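Long-range contacts in alpha-1,2-Mannosidase (Trichoderma reesei, PDB 1HCU), which probably trims alpha-1,2-linked mannose residues from high-mannose N-glycans, as a calcium-dependent glycoside hydrolase of family 47: residues A[134-145]-A[188-197]; A[87-98]-A[156-164]. All blocks are in the same frame, centred on the assembly; numbering follows the deposited sequence.

Contact 1 (A[134-145]-A[188-197])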
loop_
_atom_site.group_PDB
_atom_site.type_symbol
_atom_site.label_atom_id
_atom_site.label_comp_id
_atom_site.label_asym_id
_atom_site.label_seq_id
_atom_site.Cartn_x
_atom_site.Cartn_y
_atom_site.Cartn_z
ATOM N N LEU A 134 -13.942 -13.638 9.526
ATOM C CA LEU A 134 -15.058 -12.803 9.103
ATOM C C LEU A 134 -15.821 -12.226 10.291
ATOM O O LEU A 134 -16.180 -11.047 10.288
ATOM C CB LEU A 134 -16.012 -13.593 8.194
ATOM C CG LEU A 134 -17.290 -12.888 7.726
ATOM C CD1 LEU A 134 -16.952 -11.546 7.096
ATOM C CD2 LEU A 134 -18.012 -13.769 6.724
ATOM N N ARG A 135 -16.064 -13.040 11.314
ATOM C CA ARG A 135 -16.782 -12.549 12.487
ATOM C C ARG A 135 -16.020 -11.407 13.131
ATOM O O ARG A 135 -16.598 -10.369 13.455
ATOM C CB ARG A 135 -16.988 -13.665 13.518
ATOM C CG ARG A 135 -18.008 -14.704 13.110
ATOM N N GLN A 136 -14.715 -11.591 13.311
ATOM C CA GLN A 136 -13.903 -10.547 13.930
ATOM C C GLN A 136 -13.848 -9.281 13.074
ATOM O O GLN A 136 -13.796 -8.176 13.609
ATOM C CB GLN A 136 -12.491 -11.075 14.214
ATOM C CG GLN A 136 -12.395 -11.986 15.446
ATOM C CD GLN A 136 -12.363 -11.215 16.765
ATOM O OE1 GLN A 136 -11.434 -11.367 17.556
ATOM N NE2 GLN A 136 -13.372 -10.394 17.005
ATOM N N ALA A 137 -13.878 -9.440 11.751
ATOM C CA ALA A 137 -13.837 -8.291 10.843
ATOM C C ALA A 137 -15.102 -7.451 11.020
ATOM O O ALA A 137 -15.046 -6.226 11.095
ATOM C CB ALA A 137 -13.723 -8.762 9.401
ATOM N N GLN A 138 -16.245 -8.119 11.091
ATOM C CA GLN A 138 -17.504 -7.421 11.274
ATOM C C GLN A 138 -17.541 -6.747 12.648
ATOM O O GLN A 138 -18.025 -5.628 12.780
ATOM C CB GLN A 138 -18.663 -8.395 11.110
ATOM C CG GLN A 138 -20.028 -7.764 11.278
ATOM C CD GLN A 138 -21.124 -8.619 10.686
ATOM O OE1 GLN A 138 -21.078 -9.845 10.767
ATOM N NE2 GLN A 138 -22.121 -7.978 10.091
ATOM N N THR A 139 -16.999 -7.414 13.664
ATOM C CA THR A 139 -16.959 -6.839 15.007
ATOM C C THR A 139 -16.151 -5.538 14.978
ATOM O O THR A 139 -16.574 -4.520 15.537
ATOM C CB THR A 139 -16.324 -7.825 16.034
ATOM O OG1 THR A 139 -17.165 -8.975 16.180
ATOM C CG2 THR A 139 -16.150 -7.159 17.394
ATOM N N LEU A 140 -14.994 -5.574 14.318
ATOM C CA LEU A 140 -14.130 -4.401 14.198
ATOM C C LEU A 140 -14.885 -3.286 13.476
ATOM O O LEU A 140 -14.938 -2.142 13.938
ATOM C CB LEU A 140 -12.878 -4.739 13.381
ATOM C CG LEU A 140 -11.515 -4.148 13.762
ATOM C CD1 LEU A 140 -10.565 -4.287 12.566
ATOM C CD2 LEU A 140 -11.633 -2.694 14.171
ATOM N N ALA A 141 -15.462 -3.627 12.330
ATOM C CA ALA A 141 -16.186 -2.646 11.537
ATOM C C ALA A 141 -17.362 -2.031 12.287
ATOM O O ALA A 141 -17.678 -0.866 12.086
ATOM C CB ALA A 141 -16.670 -3.274 10.237
ATOM N N ASN A 142 -18.009 -2.804 13.153
ATOM C CA ASN A 142 -19.140 -2.265 13.895
ATOM C C ASN A 142 -18.717 -1.162 14.857
ATOM O O ASN A 142 -19.543 -0.365 15.293
ATOM C CB ASN A 142 -19.889 -3.379 14.641
ATOM C CG ASN A 142 -20.796 -4.181 13.720
ATOM O OD1 ASN A 142 -21.379 -3.633 12.780
ATOM N ND2 ASN A 142 -20.929 -5.472 13.989
ATOM N N GLY A 143 -17.430 -1.105 15.175
ATOM C CA GLY A 143 -16.956 -0.065 16.064
ATOM C C GLY A 143 -16.439 1.084 15.224
ATOM O O GLY A 143 -16.676 2.263 15.510
ATOM N N LEU A 144 -15.733 0.730 14.165
ATOM C CA LEU A 144 -15.161 1.711 13.263
ATOM C C LEU A 144 -16.243 2.555 12.588
ATOM O O LEU A 144 -16.039 3.738 12.321
ATOM C CB LEU A 144 -14.323 0.994 12.201
ATOM C CG LEU A 144 -12.786 1.060 12.220
ATOM C CD1 LEU A 144 -12.212 1.180 13.620
ATOM C CD2 LEU A 144 -12.278 -0.182 11.521
ATOM N N LYS A 145 -17.404 1.959 12.344
ATOM C CA LYS A 145 -18.476 2.674 11.657
ATOM C C LYS A 145 -18.921 3.990 12.290
ATOM O O LYS A 145 -19.540 4.815 11.618
ATOM C CB LYS A 145 -19.684 1.755 11.453
ATOM C CG LYS A 145 -20.478 1.437 12.694
ATOM C CD LYS A 145 -21.789 0.772 12.302
ATOM C CE LYS A 145 -22.648 0.479 13.515
ATOM N NZ LYS A 145 -23.965 -0.114 13.126
ATOM N N LEU A 188 -16.922 -6.388 2.816
ATOM C CA LEU A 188 -17.557 -6.866 4.042
ATOM C C LEU A 188 -19.083 -7.019 3.854
ATOM O O LEU A 188 -19.657 -8.032 4.251
ATOM C CB LEU A 188 -17.245 -5.905 5.206
ATOM C CG LEU A 188 -17.703 -6.328 6.610
ATOM C CD1 LEU A 188 -17.039 -7.636 6.989
ATOM C CD2 LEU A 188 -17.366 -5.252 7.618
ATOM N N SER A 189 -19.734 -6.021 3.251
ATOM C CA SER A 189 -21.177 -6.091 3.015
ATOM C C SER A 189 -21.519 -7.299 2.156
ATOM O O SER A 189 -22.498 -7.994 2.409
ATOM C CB SER A 189 -21.693 -4.840 2.296
ATOM O OG SER A 189 -21.627 -3.697 3.123
ATOM N N ASP A 190 -20.715 -7.538 1.130
ATOM C CA ASP A 190 -20.968 -8.663 0.246
ATOM C C ASP A 190 -20.798 -9.996 0.972
ATOM O O ASP A 190 -21.525 -10.950 0.709
ATOM C CB ASP A 190 -20.035 -8.605 -0.966
ATOM C CG ASP A 190 -20.467 -7.569 -1.989
ATOM O OD1 ASP A 190 -19.748 -7.407 -2.997
ATOM O OD2 ASP A 190 -21.523 -6.926 -1.790
ATOM N N LEU A 191 -19.842 -10.051 1.891
ATOM C CA LEU A 191 -19.569 -11.270 2.647
ATOM C C LEU A 191 -20.568 -11.515 3.774
ATOM O O LEU A 191 -20.893 -12.662 4.072
ATOM C CB LEU A 191 -18.154 -11.207 3.218
ATOM C CG LEU A 191 -17.119 -12.204 2.689
ATOM C CD1 LEU A 191 -17.447 -12.640 1.275
ATOM C CD2 LEU A 191 -15.736 -11.559 2.764
ATOM N N THR A 192 -21.056 -10.435 4.385
ATOM C CA THR A 192 -22.006 -10.529 5.499
ATOM C C THR A 192 -23.477 -10.416 5.097
ATOM O O THR A 192 -24.351 -10.897 5.803
ATOM C CB THR A 192 -21.771 -9.414 6.545
ATOM O OG1 THR A 192 -22.021 -8.139 5.931
ATOM C CG2 THR A 192 -20.343 -9.451 7.082
ATOM N N GLY A 193 -23.754 -9.756 3.981
ATOM C CA GLY A 193 -25.135 -9.590 3.564
ATOM C C GLY A 193 -25.741 -8.329 4.158
ATOM O O GLY A 193 -26.910 -8.031 3.935
ATOM N N ASN A 194 -24.942 -7.597 4.928
ATOM C CA ASN A 194 -25.378 -6.352 5.553
ATOM C C ASN A 194 -24.869 -5.189 4.686
ATOM O O ASN A 194 -23.685 -4.869 4.701
ATOM C CB ASN A 194 -24.799 -6.247 6.967
ATOM C CG ASN A 194 -25.222 -4.980 7.678
ATOM O OD1 ASN A 194 -25.880 -4.122 7.095
ATOM N ND2 ASN A 194 -24.844 -4.855 8.946
ATOM N N PRO A 195 -25.770 -4.546 3.924
ATOM C CA PRO A 195 -25.474 -3.422 3.027
ATOM C C PRO A 195 -24.945 -2.140 3.671
ATOM O O PRO A 195 -24.327 -1.312 2.990
ATOM C CB PRO A 195 -26.814 -3.181 2.320
ATOM C CG PRO A 195 -27.474 -4.517 2.361
ATOM C CD PRO A 195 -27.176 -4.960 3.775
ATOM N N GLN A 196 -25.193 -1.973 4.969
ATOM C CA GLN A 196 -24.756 -0.778 5.689
ATOM C C GLN A 196 -23.271 -0.422 5.462
ATOM O O GLN A 196 -22.949 0.720 5.133
ATOM C CB GLN A 196 -25.033 -0.941 7.193
ATOM C CG GLN A 196 -24.737 0.305 8.047
ATOM C CD GLN A 196 -24.657 0.026 9.573
ATOM O OE1 GLN A 196 -24.512 0.958 10.375
ATOM N NE2 GLN A 196 -24.739 -1.250 9.967
ATOM N N TYR A 197 -22.372 -1.390 5.611
ATOM C CA TYR A 197 -20.941 -1.128 5.456
ATOM C C TYR A 197 -20.591 -0.432 4.146
ATOM O O TYR A 197 -19.956 0.621 4.155
ATOM C CB TYR A 197 -20.145 -2.431 5.610
ATOM C CG TYR A 197 -20.482 -3.165 6.891
ATOM C CD1 TYR A 197 -20.289 -2.559 8.132
ATOM C CD2 TYR A 197 -21.082 -4.424 6.857
ATOM C CE1 TYR A 197 -20.698 -3.184 9.308
ATOM C CE2 TYR A 197 -21.494 -5.058 8.028
ATOM C CZ TYR A 197 -21.303 -4.427 9.248
ATOM O OH TYR A 197 -21.761 -5.014 10.406
#
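L188 fits as a knob into a hole formed by L134, A137, Q138 and A141 of helix 127-144. Its two methyls divide the work: CD1 meets L134 CD1 at 3.9 Å, and CD2 presses on A141 CB at 3.4 Å. That same CD2 stands 3.8 Å above the plane of the Y197 ring, over its centre. L134 CD1 continues the apolar layer to L191 CB and T192 CG2. The helical segments 134-144 and 188-192 cross at -128°, with axes 11.0 Å apart at their closest.

Two of the three hydrogen bonds meet at Y197 OH. Q138, with CG anti to its own N (chi1 -180°) and the chain extended, brings NE2 to Y197 OH at 3.0 Å, with an N-H...O angle of 164°; the hydroxyl lies in the amide plane. Y197 OH in turn donates to N142 OD1 at 2.8 Å, at the ring's edge. Further along, K145 NZ gives a hydrogen bond to Q196 OE1 at 3.0 Å, in the carbonyl plane on a lone pair.

Q138 and N142 are four residues, about one helical turn, apart, and the Y197 hydroxyl bridges them, accepting from one and donating to the other, a relay that probably fixes the hydroxyl's rotation.

Contact 2 (A[87-98]-A[156-164]). With NAG (2-acetamido-2-deoxy-beta-D-glucopyranose), chain F.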
loop_
_atom_site.group_PDB
_atom_site.type_symbol
_atom_site.label_atom_id
_atom_site.label_comp_id
_atom_site.label_asym_id
_atom_site.label_seq_id
_atom_site.Cartn_x
_atom_site.Cartn_y
_atom_site.Cartn_z
ATOM N N THR A 87 -13.198 -4.795 20.427
ATOM C CA THR A 87 -14.235 -3.908 20.941
ATOM C C THR A 87 -13.645 -2.945 21.957
ATOM O O THR A 87 -14.369 -2.213 22.622
ATOM C CB THR A 87 -15.386 -4.675 21.623
ATOM O OG1 THR A 87 -14.929 -5.212 22.869
ATOM C CG2 THR A 87 -15.884 -5.808 20.731
ATOM N N THR A 88 -12.325 -2.934 22.069
ATOM C CA THR A 88 -11.684 -2.043 23.019
ATOM C C THR A 88 -10.195 -1.929 22.738
ATOM O O THR A 88 -9.688 -2.525 21.792
ATOM C CB THR A 88 -11.887 -2.563 24.465
ATOM O OG1 THR A 88 -11.404 -1.592 25.405
ATOM C CG2 THR A 88 -11.149 -3.880 24.672
ATOM N N THR A 89 -9.513 -1.130 23.551
ATOM C CA THR A 89 -8.070 -0.971 23.460
ATOM C C THR A 89 -7.544 -1.123 24.887
ATOM O O THR A 89 -8.203 -0.718 25.847
ATOM C CB THR A 89 -7.643 0.421 22.897
ATOM O OG1 THR A 89 -8.204 1.469 23.696
ATOM C CG2 THR A 89 -8.103 0.576 21.443
ATOM N N ALA A 90 -6.364 -1.712 25.031
ATOM C CA ALA A 90 -5.790 -1.901 26.353
ATOM C C ALA A 90 -5.657 -0.550 27.039
ATOM O O ALA A 90 -5.920 -0.419 28.234
ATOM C CB ALA A 90 -4.432 -2.578 26.244
ATOM N N VAL A 91 -5.258 0.453 26.263
ATOM C CA VAL A 91 -5.079 1.810 26.766
ATOM C C VAL A 91 -6.375 2.609 26.650
ATOM O O VAL A 91 -6.989 2.665 25.583
ATOM C CB VAL A 91 -3.989 2.546 25.967
ATOM C CG1 VAL A 91 -3.758 3.943 26.548
ATOM C CG2 VAL A 91 -2.710 1.720 25.964
ATOM N N ALA A 92 -6.775 3.235 27.753
ATOM C CA ALA A 92 -7.996 4.031 27.796
ATOM C C ALA A 92 -7.860 5.328 27.016
ATOM O O ALA A 92 -6.814 5.966 27.045
ATOM C CB ALA A 92 -8.360 4.341 29.242
ATOM N N ASN A 93 -8.927 5.712 26.324
ATOM C CA ASN A 93 -8.936 6.943 25.544
ATOM C C ASN A 93 -7.865 6.956 24.459
ATOM O O ASN A 93 -7.392 8.016 24.060
ATOM C CB ASN A 93 -8.745 8.141 26.476
ATOM C CG ASN A 93 -9.840 8.237 27.532
ATOM O OD1 ASN A 93 -11.020 8.375 27.207
ATOM N ND2 ASN A 93 -9.453 8.160 28.800
ATOM N N GLN A 94 -7.477 5.778 23.984
ATOM C CA GLN A 94 -6.469 5.697 22.940
ATOM C C GLN A 94 -7.084 5.866 21.552
ATOM O O GLN A 94 -8.004 5.138 21.176
ATOM C CB GLN A 94 -5.735 4.361 22.999
ATOM C CG GLN A 94 -4.662 4.264 21.948
ATOM C CD GLN A 94 -3.883 2.980 22.015
ATOM O OE1 GLN A 94 -4.405 1.910 21.736
ATOM N NE2 GLN A 94 -2.613 3.080 22.383
ATOM N N GLY A 95 -6.560 6.816 20.787
ATOM C CA GLY A 95 -7.073 7.062 19.452
ATOM C C GLY A 95 -6.791 5.931 18.479
ATOM O O GLY A 95 -5.754 5.265 18.575
ATOM N N SER A 96 -7.714 5.707 17.545
ATOM C CA SER A 96 -7.553 4.651 16.550
ATOM C C SER A 96 -7.707 5.204 15.145
ATOM O O SER A 96 -8.720 5.828 14.831
ATOM C CB SER A 96 -8.589 3.543 16.776
ATOM O OG SER A 96 -8.621 2.640 15.676
ATOM N N SER A 97 -6.708 4.975 14.299
ATOM C CA SER A 97 -6.769 5.454 12.917
ATOM C C SER A 97 -7.736 4.603 12.112
ATOM O O SER A 97 -7.519 3.400 11.928
ATOM C CB SER A 97 -5.388 5.390 12.253
ATOM O OG SER A 97 -5.468 5.718 10.868
ATOM N N VAL A 98 -8.809 5.222 11.641
ATOM C CA VAL A 98 -9.785 4.508 10.834
ATOM C C VAL A 98 -9.071 3.903 9.617
ATOM O O VAL A 98 -9.250 2.726 9.303
ATOM C CB VAL A 98 -10.888 5.469 10.344
ATOM C CG1 VAL A 98 -11.870 4.723 9.450
ATOM C CG2 VAL A 98 -11.591 6.097 11.544
ATOM N N ASP A 156 -14.730 10.448 9.943
ATOM C CA ASP A 156 -13.846 11.159 10.853
ATOM C C ASP A 156 -12.646 10.210 10.850
ATOM O O ASP A 156 -12.823 9.005 10.970
ATOM C CB ASP A 156 -14.493 11.208 12.238
ATOM C CG ASP A 156 -13.664 11.960 13.258
ATOM O OD1 ASP A 156 -14.252 12.815 13.957
ATOM O OD2 ASP A 156 -12.446 11.692 13.379
ATOM N N PRO A 157 -11.418 10.736 10.701
ATOM C CA PRO A 157 -10.185 9.936 10.672
ATOM C C PRO A 157 -9.827 9.158 11.943
ATOM O O PRO A 157 -9.125 8.144 11.883
ATOM C CB PRO A 157 -9.119 10.972 10.326
ATOM C CG PRO A 157 -9.621 12.202 11.017
ATOM C CD PRO A 157 -11.109 12.179 10.678
ATOM N N THR A 158 -10.310 9.624 13.086
ATOM C CA THR A 158 -10.004 8.976 14.354
ATOM C C THR A 158 -11.240 8.663 15.200
ATOM O O THR A 158 -12.169 9.472 15.286
ATOM C CB THR A 158 -9.061 9.869 15.200
ATOM O OG1 THR A 158 -7.892 10.186 14.435
ATOM C CG2 THR A 158 -8.642 9.157 16.480
ATOM N N VAL A 159 -11.240 7.481 15.817
ATOM C CA VAL A 159 -12.326 7.055 16.705
ATOM C C VAL A 159 -11.727 6.463 17.974
ATOM O O VAL A 159 -10.513 6.268 18.068
ATOM C CB VAL A 159 -13.240 5.994 16.060
ATOM C CG1 VAL A 159 -13.925 6.575 14.835
ATOM C CG2 VAL A 159 -12.438 4.736 15.718
ATOM N N PHE A 160 -12.581 6.202 18.957
ATOM C CA PHE A 160 -12.149 5.631 20.231
ATOM C C PHE A 160 -13.111 4.502 20.611
ATOM O O PHE A 160 -14.302 4.575 20.306
ATOM C CB PHE A 160 -12.160 6.703 21.335
ATOM C CG PHE A 160 -11.243 7.869 21.074
ATOM C CD1 PHE A 160 -11.638 8.920 20.246
ATOM C CD2 PHE A 160 -9.982 7.923 21.669
ATOM C CE1 PHE A 160 -10.786 10.015 20.015
ATOM C CE2 PHE A 160 -9.130 9.005 21.447
ATOM C CZ PHE A 160 -9.536 10.056 20.616
ATOM N N PHE A 161 -12.596 3.465 21.270
ATOM C CA PHE A 161 -13.413 2.318 21.688
ATOM C C PHE A 161 -13.496 2.228 23.208
ATOM O O PHE A 161 -14.441 1.669 23.762
ATOM C CB PHE A 161 -12.809 0.998 21.187
ATOM C CG PHE A 161 -12.952 0.771 19.713
ATOM C CD1 PHE A 161 -12.479 -0.401 19.132
ATOM C CD2 PHE A 161 -13.546 1.723 18.903
ATOM C CE1 PHE A 161 -12.598 -0.621 17.763
ATOM C CE2 PHE A 161 -13.672 1.518 17.536
ATOM C CZ PHE A 161 -13.196 0.343 16.961
ATOM N N ASN A 162 -12.483 2.772 23.866
ATOM C CA ASN A 162 -12.375 2.733 25.307
ATOM C C ASN A 162 -12.350 4.159 25.847
ATOM O O ASN A 162 -11.492 4.953 25.465
ATOM C CB ASN A 162 -11.064 2.032 25.687
ATOM C CG ASN A 162 -10.924 1.808 27.176
ATOM O OD1 ASN A 162 -11.581 2.467 27.977
ATOM N ND2 ASN A 162 -10.052 0.875 27.556
ATOM N N PRO A 163 -13.283 4.504 26.745
ATOM C CA PRO A 163 -14.389 3.780 27.391
ATOM C C PRO A 163 -15.614 3.393 26.529
ATOM O O PRO A 163 -16.306 2.419 26.841
ATOM C CB PRO A 163 -14.769 4.701 28.547
ATOM C CG PRO A 163 -14.285 6.070 28.074
ATOM C CD PRO A 163 -12.959 5.712 27.522
ATOM N N THR A 164 -15.924 4.165 25.490
ATOM C CA THR A 164 -17.047 3.805 24.624
ATOM C C THR A 164 -16.746 4.141 23.164
ATOM O O THR A 164 -15.746 4.801 22.871
ATOM C CB THR A 164 -18.387 4.475 25.077
ATOM O OG1 THR A 164 -19.471 3.890 24.346
ATOM C CG2 THR A 164 -18.384 5.972 24.832
HETATM C C1 NAG F . -13.375 -7.198 25.461
HETATM C C2 NAG F . -13.952 -8.282 26.376
HETATM C C3 NAG F . -15.206 -7.745 27.071
HETATM C C4 NAG F . -14.921 -6.420 27.782
HETATM C C5 NAG F . -14.274 -5.431 26.805
HETATM C C6 NAG F . -13.845 -4.162 27.498
HETATM C C7 NAG F . -13.670 -10.598 25.772
HETATM C C8 NAG F . -13.961 -11.702 24.771
HETATM N N2 NAG F . -14.303 -9.446 25.587
HETATM O O3 NAG F . -15.681 -8.704 28.004
HETATM O O4 NAG F . -16.139 -5.872 28.280
HETATM O O5 NAG F . -13.091 -6.012 26.214
HETATM O O6 NAG F . -12.680 -4.387 28.276
HETATM O O7 NAG F . -12.877 -10.791 26.696
HETATM O O HOH W 1 -16.505 -0.250 23.149
HETATM O O HOH W 2 -9.996 3.623 22.492
HETATM O O HOH W 3 -12.268 8.068 24.926
#
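S96 and V159 form a hydrogen-bonded antiparallel pair, joining edge strand 96-97 to the central strand 158-160 of a small three-stranded sheet. S96 N to V159 O measures 2.9 Å, and V159 N returns the bond to S96 O at 3.2 Å. S97 and T158 follow as a non-hydrogen-bonded pair, where T158 CA makes a CA-H...O contact with S96 O. Beyond them V98 N donates to P157 O at an N-H...O angle of 169°, just as helix 98-117 begins; S97, at the N-cap, accepts a hydrogen bond at OG from the backbone N of E100, predicted to be a proton donor in catalysis.

At the other end, N162 reaches into the loop before the strand. Its CB lies 3.5 Å from T89 OG1, with T88 OG1 also beside it. CG, set anti to the backbone N (chi1 -174°), packs on A92 CA, and OD1 lies near A92 CB. The tip, ND2, donates to T89 O over 3.0 Å at 166°, nearly along the C=O axis and with the acceptor in the amide plane. An alanine here would remove this amide and is likely to leave T89 O without that donor and open a gap beside A92. The backbone adds a second link, N93 N to N162 O, while the F160 ring turns its edge to N93 O.

Water 2 ties the loop to the strand end, donating to T89 OG1 and Q94 O and accepting from F161 N at 2.9 Å.

How the contacts relate
The two contacts lie side by side, their centres 18 Å apart, and their segments alternate along the chain. Helix 127-144 joins them: it packs against 188-197 in contact 1, while L144 and G143 meet F161 of contact 2, with L144 CD1 3.6 Å from F161 CZ. T139 CG2 also touches T87 CG2 at 3.6 Å, beside the glycan on N85. Their relation to catalysis differs. Contact 1 lies away from the predicted catalytic residues and the calcium site. Of contact 2, the S97 end comes near them: E100 follows closely in the chain, and the bound calcium ion is about 13 Å from the S97 side chain.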